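Local coordinates for folylpolyglutamate synthase protein FOLC (Mycobacterium tuberculosis, PDB 2VOS) that probably adds L-glutamate to dihydropteroate and to tetrahydrofolates at the expense of ATP, forming dihydrofolate and folylpolyglutamates, at residues Ala52-Asp55 / Pro60-Ser63; Val105-Ile110 / Glu153-Met158. All coordinates share one frame; numbering follows the deposited sequence.

The two contacts come one after the other along the chain, interaction 1 closing before interaction 2 opens. Their centres are about 14 Å apart, on the same side of the chain's centre. Helix 151-165 joins them. Its residues 153-158 form one half of interaction 2, and its Ala157 also packs against helix 48-56 of interaction 1: Ala157 CB lies 3.4 Å from Leu53 CD2 and 3.5 Å from Met54 CE. Interaction 2 ties this helix to strand 108-110 of the eight-stranded mixed sheet and to the turn before it, near the nucleotide and metal sites. Interaction 1 lies away from those sites. Helix 151-165 thus links helix 48-56 to the sheet carrying the nucleotide site.

Interaction 1 (Ala52-Asp55 / Pro60-Ser63); sequences ALMD and PQRS
The contact belongs to the helix-loop-strand connection that leads from helix 48-56 into strand 66-70 of the large mixed sheet. The chain leaves the helix and turns back through a short 3-10 segment at Pro60-Arg62. This brings Met54, modelled as selenomethionine, against Pro60 and Gln61. The backbones are nearest at Met54 and Pro60, with their CA atoms 6.9 Å apart.

The Met54 chain bends at both chi2 (-49°) and chi3 (110°), which brings its selenium up to both Pro60 and Gln61. Met54 SE meets Pro60 CG at 3.8 Å, an apolar contact. Gln61 OE1 comes to 3.1 Å from Met54 SE. Met54 CG lies over the face of the Gln61 amide, 3.4 Å from Gln61 CD. Gln61 CG sits between its own backbone N and carbonyl carbon (chi1 86°), and the chain then folds at chi2 to carry the amide toward the helix.

The two ends of this amide differ. Gln61 OE1 is buried and has no hydrogen-bond partner in the model. Gln61 NE2 donates to Val186 O and also to a water 2.9 Å away, which gives a weak bond to Asp55 OD1. Helix 151-165 packs against the group through Ala157, Phe160 and Ala164.

The 3-10 segment is closed at its end by Ser63. Pro60 O accepts from Ser63 N and, at 2.6 Å, from Ser63 OG, which approaches in the carbonyl plane on a lone pair.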
loop_
_atom_site.group_PDB
_atom_site.type_symbol
_atom_site.label_atom_id
_atom_site.label_comp_id
_atom_site.label_asym_id
_atom_site.label_seq_id
_atom_site.Cartn_x
_atom_site.Cartn_y
_atom_site.Cartn_z
ATOM N N ALA A 52 7.728 -19.508 16.037
ATOM C CA ALA A 52 8.900 -19.987 16.726
ATOM C C ALA A 52 9.939 -18.879 16.891
ATOM O O ALA A 52 10.556 -18.754 17.950
ATOM C CB ALA A 52 9.504 -21.205 15.993
ATOM N N LEU A 53 10.199 -18.137 15.811
ATOM C CA LEU A 53 11.194 -17.046 15.877
ATOM C C LEU A 53 10.792 -15.991 16.925
ATOM O O LEU A 53 11.644 -15.545 17.737
ATOM C CB LEU A 53 11.358 -16.403 14.524
ATOM C CG LEU A 53 12.393 -15.240 14.506
ATOM C CD1 LEU A 53 13.795 -15.657 15.061
ATOM C CD2 LEU A 53 12.504 -14.609 13.114
HETATM N N MSE A 54 9.530 -15.554 16.907
HETATM C CA MSE A 54 9.038 -14.595 17.918
HETATM C C MSE A 54 9.254 -15.162 19.340
HETATM O O MSE A 54 9.688 -14.445 20.222
HETATM C CB MSE A 54 7.544 -14.327 17.762
HETATM C CG MSE A 54 7.143 -13.399 16.646
HETATM SE SE MSE A 54 8.191 -11.710 16.642
HETATM C CE MSE A 54 8.997 -12.361 15.070
ATOM N N ASP A 55 8.954 -16.451 19.569
ATOM C CA ASP A 55 9.283 -17.043 20.876
ATOM C C ASP A 55 10.753 -16.879 21.296
ATOM O O ASP A 55 11.043 -16.500 22.433
ATOM C CB ASP A 55 8.957 -18.533 20.930
ATOM C CG ASP A 55 7.516 -18.771 21.031
ATOM O OD1 ASP A 55 6.745 -17.761 20.942
ATOM O OD2 ASP A 55 7.140 -19.953 21.189
ATOM N N PRO A 60 8.563 -9.958 21.092
ATOM C CA PRO A 60 8.535 -8.502 21.026
ATOM C C PRO A 60 7.202 -7.968 20.478
ATOM O O PRO A 60 6.729 -6.869 20.858
ATOM C CB PRO A 60 9.728 -8.192 20.097
ATOM C CG PRO A 60 9.846 -9.482 19.197
ATOM C CD PRO A 60 9.647 -10.535 20.266
ATOM N N GLN A 61 6.568 -8.747 19.598
ATOM C CA GLN A 61 5.378 -8.291 18.876
ATOM C C GLN A 61 4.192 -8.326 19.801
ATOM O O GLN A 61 3.127 -7.796 19.465
ATOM C CB GLN A 61 5.130 -9.148 17.613
ATOM C CG GLN A 61 4.295 -10.451 17.877
ATOM C CD GLN A 61 5.050 -11.585 18.606
ATOM O OE1 GLN A 61 6.179 -11.430 18.985
ATOM N NE2 GLN A 61 4.396 -12.736 18.773
ATOM N N ARG A 62 4.374 -8.831 21.014
ATOM C CA ARG A 62 3.302 -8.728 22.008
ATOM C C ARG A 62 3.551 -7.633 23.049
ATOM O O ARG A 62 2.757 -7.509 24.001
ATOM C CB ARG A 62 3.060 -10.097 22.700
ATOM C CG ARG A 62 2.562 -11.136 21.645
ATOM C CD ARG A 62 1.945 -12.406 22.233
ATOM N NE ARG A 62 1.635 -13.321 21.121
ATOM C CZ ARG A 62 0.513 -13.272 20.404
ATOM N NH1 ARG A 62 0.327 -14.120 19.398
ATOM N NH2 ARG A 62 -0.423 -12.381 20.711
ATOM N N SER A 63 4.604 -6.808 22.863
ATOM C CA SER A 63 4.950 -5.829 23.925
ATOM C C SER A 63 4.435 -4.404 23.587
ATOM O O SER A 63 4.668 -3.486 24.377
ATOM C CB SER A 63 6.471 -5.768 24.166
ATOM O OG SER A 63 7.186 -5.350 22.967
HETATM O O HOH W 1 5.005 -14.922 20.505
#

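Interaction 2 (Val105-Ile110 / Glu153-Met158)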
loop_
_atom_site.group_PDB
_atom_site.type_symbol
_atom_site.label_atom_id
_atom_site.label_comp_id
_atom_site.label_asym_id
_atom_site.label_seq_id
_atom_site.Cartn_x
_atom_site.Cartn_y
_atom_site.Cartn_z
ATOM N N VAL A 105 14.374 0.020 3.523
ATOM C CA VAL A 105 14.181 0.764 4.800
ATOM C C VAL A 105 12.742 1.263 4.918
ATOM O O VAL A 105 12.237 1.519 6.045
ATOM C CB VAL A 105 15.204 1.974 5.012
ATOM C CG1 VAL A 105 16.609 1.480 4.902
ATOM C CG2 VAL A 105 14.993 3.140 4.026
ATOM N N GLU A 106 12.051 1.411 3.781
ATOM C CA GLU A 106 10.710 1.977 3.840
ATOM C C GLU A 106 9.788 1.046 4.625
ATOM O O GLU A 106 8.698 1.447 5.034
ATOM C CB GLU A 106 10.092 2.087 2.440
ATOM C CG GLU A 106 10.665 3.224 1.573
ATOM C CD GLU A 106 10.346 2.949 0.092
ATOM O OE1 GLU A 106 9.184 2.555 -0.209
ATOM O OE2 GLU A 106 11.271 3.045 -0.749
ATOM N N ARG A 107 10.172 -0.214 4.699
ATOM C CA ARG A 107 9.285 -1.246 5.325
ATOM C C ARG A 107 9.250 -1.142 6.839
ATOM O O ARG A 107 8.384 -1.745 7.444
ATOM C CB ARG A 107 9.774 -2.663 5.002
ATOM C CG ARG A 107 9.710 -2.905 3.465
ATOM C CD ARG A 107 10.460 -4.179 3.066
ATOM N NE ARG A 107 10.134 -4.497 1.651
ATOM C CZ ARG A 107 9.096 -5.265 1.246
ATOM N NH1 ARG A 107 8.253 -5.858 2.130
ATOM N NH2 ARG A 107 8.915 -5.462 -0.074
ATOM N N ILE A 108 10.190 -0.408 7.440
ATOM C CA ILE A 108 10.180 -0.252 8.901
ATOM C C ILE A 108 10.384 1.203 9.225
ATOM O O ILE A 108 11.465 1.747 8.986
ATOM C CB ILE A 108 11.326 -1.090 9.565
ATOM C CG1 ILE A 108 11.281 -2.541 9.036
ATOM C CG2 ILE A 108 11.290 -0.956 11.141
ATOM C CD1 ILE A 108 12.534 -3.422 9.393
ATOM N N SER A 109 9.346 1.838 9.770
ATOM C CA SER A 109 9.372 3.235 10.085
ATOM C C SER A 109 9.124 3.408 11.554
ATOM O O SER A 109 8.354 2.645 12.146
ATOM C CB SER A 109 8.274 3.987 9.316
ATOM O OG SER A 109 8.522 3.875 7.897
ATOM N N ILE A 110 9.793 4.388 12.139
ATOM C CA ILE A 110 9.558 4.780 13.577
ATOM C C ILE A 110 9.347 6.282 13.554
ATOM O O ILE A 110 10.084 6.964 12.811
ATOM C CB ILE A 110 10.824 4.495 14.461
ATOM C CG1 ILE A 110 11.225 2.995 14.411
ATOM C CG2 ILE A 110 10.595 5.048 15.939
ATOM C CD1 ILE A 110 10.235 2.107 15.034
ATOM N N GLU A 153 9.033 -13.213 6.075
ATOM C CA GLU A 153 9.060 -13.586 7.494
ATOM C C GLU A 153 10.178 -12.852 8.258
ATOM O O GLU A 153 9.960 -12.305 9.328
ATOM C CB GLU A 153 9.210 -15.099 7.621
ATOM C CG GLU A 153 7.900 -15.797 7.358
ATOM C CD GLU A 153 8.059 -17.326 7.233
ATOM O OE1 GLU A 153 9.185 -17.844 7.269
ATOM O OE2 GLU A 153 7.041 -18.016 7.099
ATOM N N VAL A 154 11.366 -12.822 7.688
ATOM C CA VAL A 154 12.477 -12.127 8.303
ATOM C C VAL A 154 12.233 -10.606 8.395
ATOM O O VAL A 154 12.496 -10.010 9.453
ATOM C CB VAL A 154 13.806 -12.447 7.583
ATOM C CG1 VAL A 154 14.933 -11.663 8.240
ATOM C CG2 VAL A 154 14.083 -13.972 7.657
ATOM N N LEU A 155 11.746 -9.973 7.313
ATOM C CA LEU A 155 11.433 -8.552 7.380
ATOM C C LEU A 155 10.419 -8.268 8.474
ATOM O O LEU A 155 10.509 -7.278 9.200
ATOM C CB LEU A 155 10.876 -8.060 6.052
ATOM C CG LEU A 155 11.852 -7.995 4.898
ATOM C CD1 LEU A 155 11.082 -7.792 3.523
ATOM C CD2 LEU A 155 12.918 -6.924 5.156
ATOM N N THR A 156 9.448 -9.160 8.618
ATOM C CA THR A 156 8.374 -8.929 9.568
ATOM C C THR A 156 8.955 -9.053 10.971
ATOM O O THR A 156 8.657 -8.241 11.834
ATOM C CB THR A 156 7.251 -9.920 9.342
ATOM O OG1 THR A 156 6.626 -9.592 8.082
ATOM C CG2 THR A 156 6.180 -9.851 10.498
ATOM N N ALA A 157 9.837 -10.031 11.182
ATOM C CA ALA A 157 10.461 -10.164 12.470
ATOM C C ALA A 157 11.344 -8.959 12.783
ATOM O O ALA A 157 11.380 -8.463 13.910
ATOM C CB ALA A 157 11.290 -11.471 12.538
HETATM N N MSE A 158 12.075 -8.504 11.779
HETATM C CA MSE A 158 12.839 -7.273 11.948
HETATM C C MSE A 158 11.978 -6.096 12.384
HETATM O O MSE A 158 12.368 -5.329 13.284
HETATM C CB MSE A 158 13.597 -6.930 10.642
HETATM C CG MSE A 158 14.762 -7.876 10.358
HETATM SE SE MSE A 158 15.403 -7.540 8.519
HETATM C CE MSE A 158 15.904 -5.679 8.648
#
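Residues 105-107 form a 3-10 turn, and the chain then extends into strand 108-110. The turn is held by Ile108 N, which donates to Val105 O at 3.1 Å. Residues 153-158 are an internal part of helix 151-165. The backbones stay well apart, with the CA atoms of Arg107 and Leu155 7.9 Å from each other and those of Ile108 and Met158 8.1 Å, so side chains fill the space between turn and helix.

Two pairs make the contact. Leu155 reaches out with one methyl, CD1, which lies over one face of the Arg107 guanidinium. Leu155 CD1 is 3.7 Å from both Arg107 CD and Arg107 NH1, so the methyl touches the last methylene, CD, as well as the flat group. Arg107 is extended from CG to NE, which lays CD and the NE-NH1 side of the guanidinium along the leucine methyl. Its NE is hydrogen-bonded to His100 ND1.

In the second pair, Ile108 CD1 meets Met158 CB at 3.9 Å, with the two side chains nearly perpendicular. Ile108 CG1 stands anti to its carbonyl carbon (chi1 -50°), and an extended chi2 carries CD1 to the helix. The selenomethionine bends at chi3 (60°), and its CE also comes within 4.1 Å of Ile108 CD1. Tyr120 and Ile127 of helix 117-140 touch Met158 as well.

Arg107 lies about 9 Å, side chain to side chain, from the ADP-binding Thr76, and about 9 Å from a bound cobalt ion. Helix 151-165 packs on the sheet through Ile108 of strand 108-110, next to the edge strand 113-114, and on the turn before it through Arg107, in the nucleotide-binding alpha/beta domain of a Mur ligase-type enzyme.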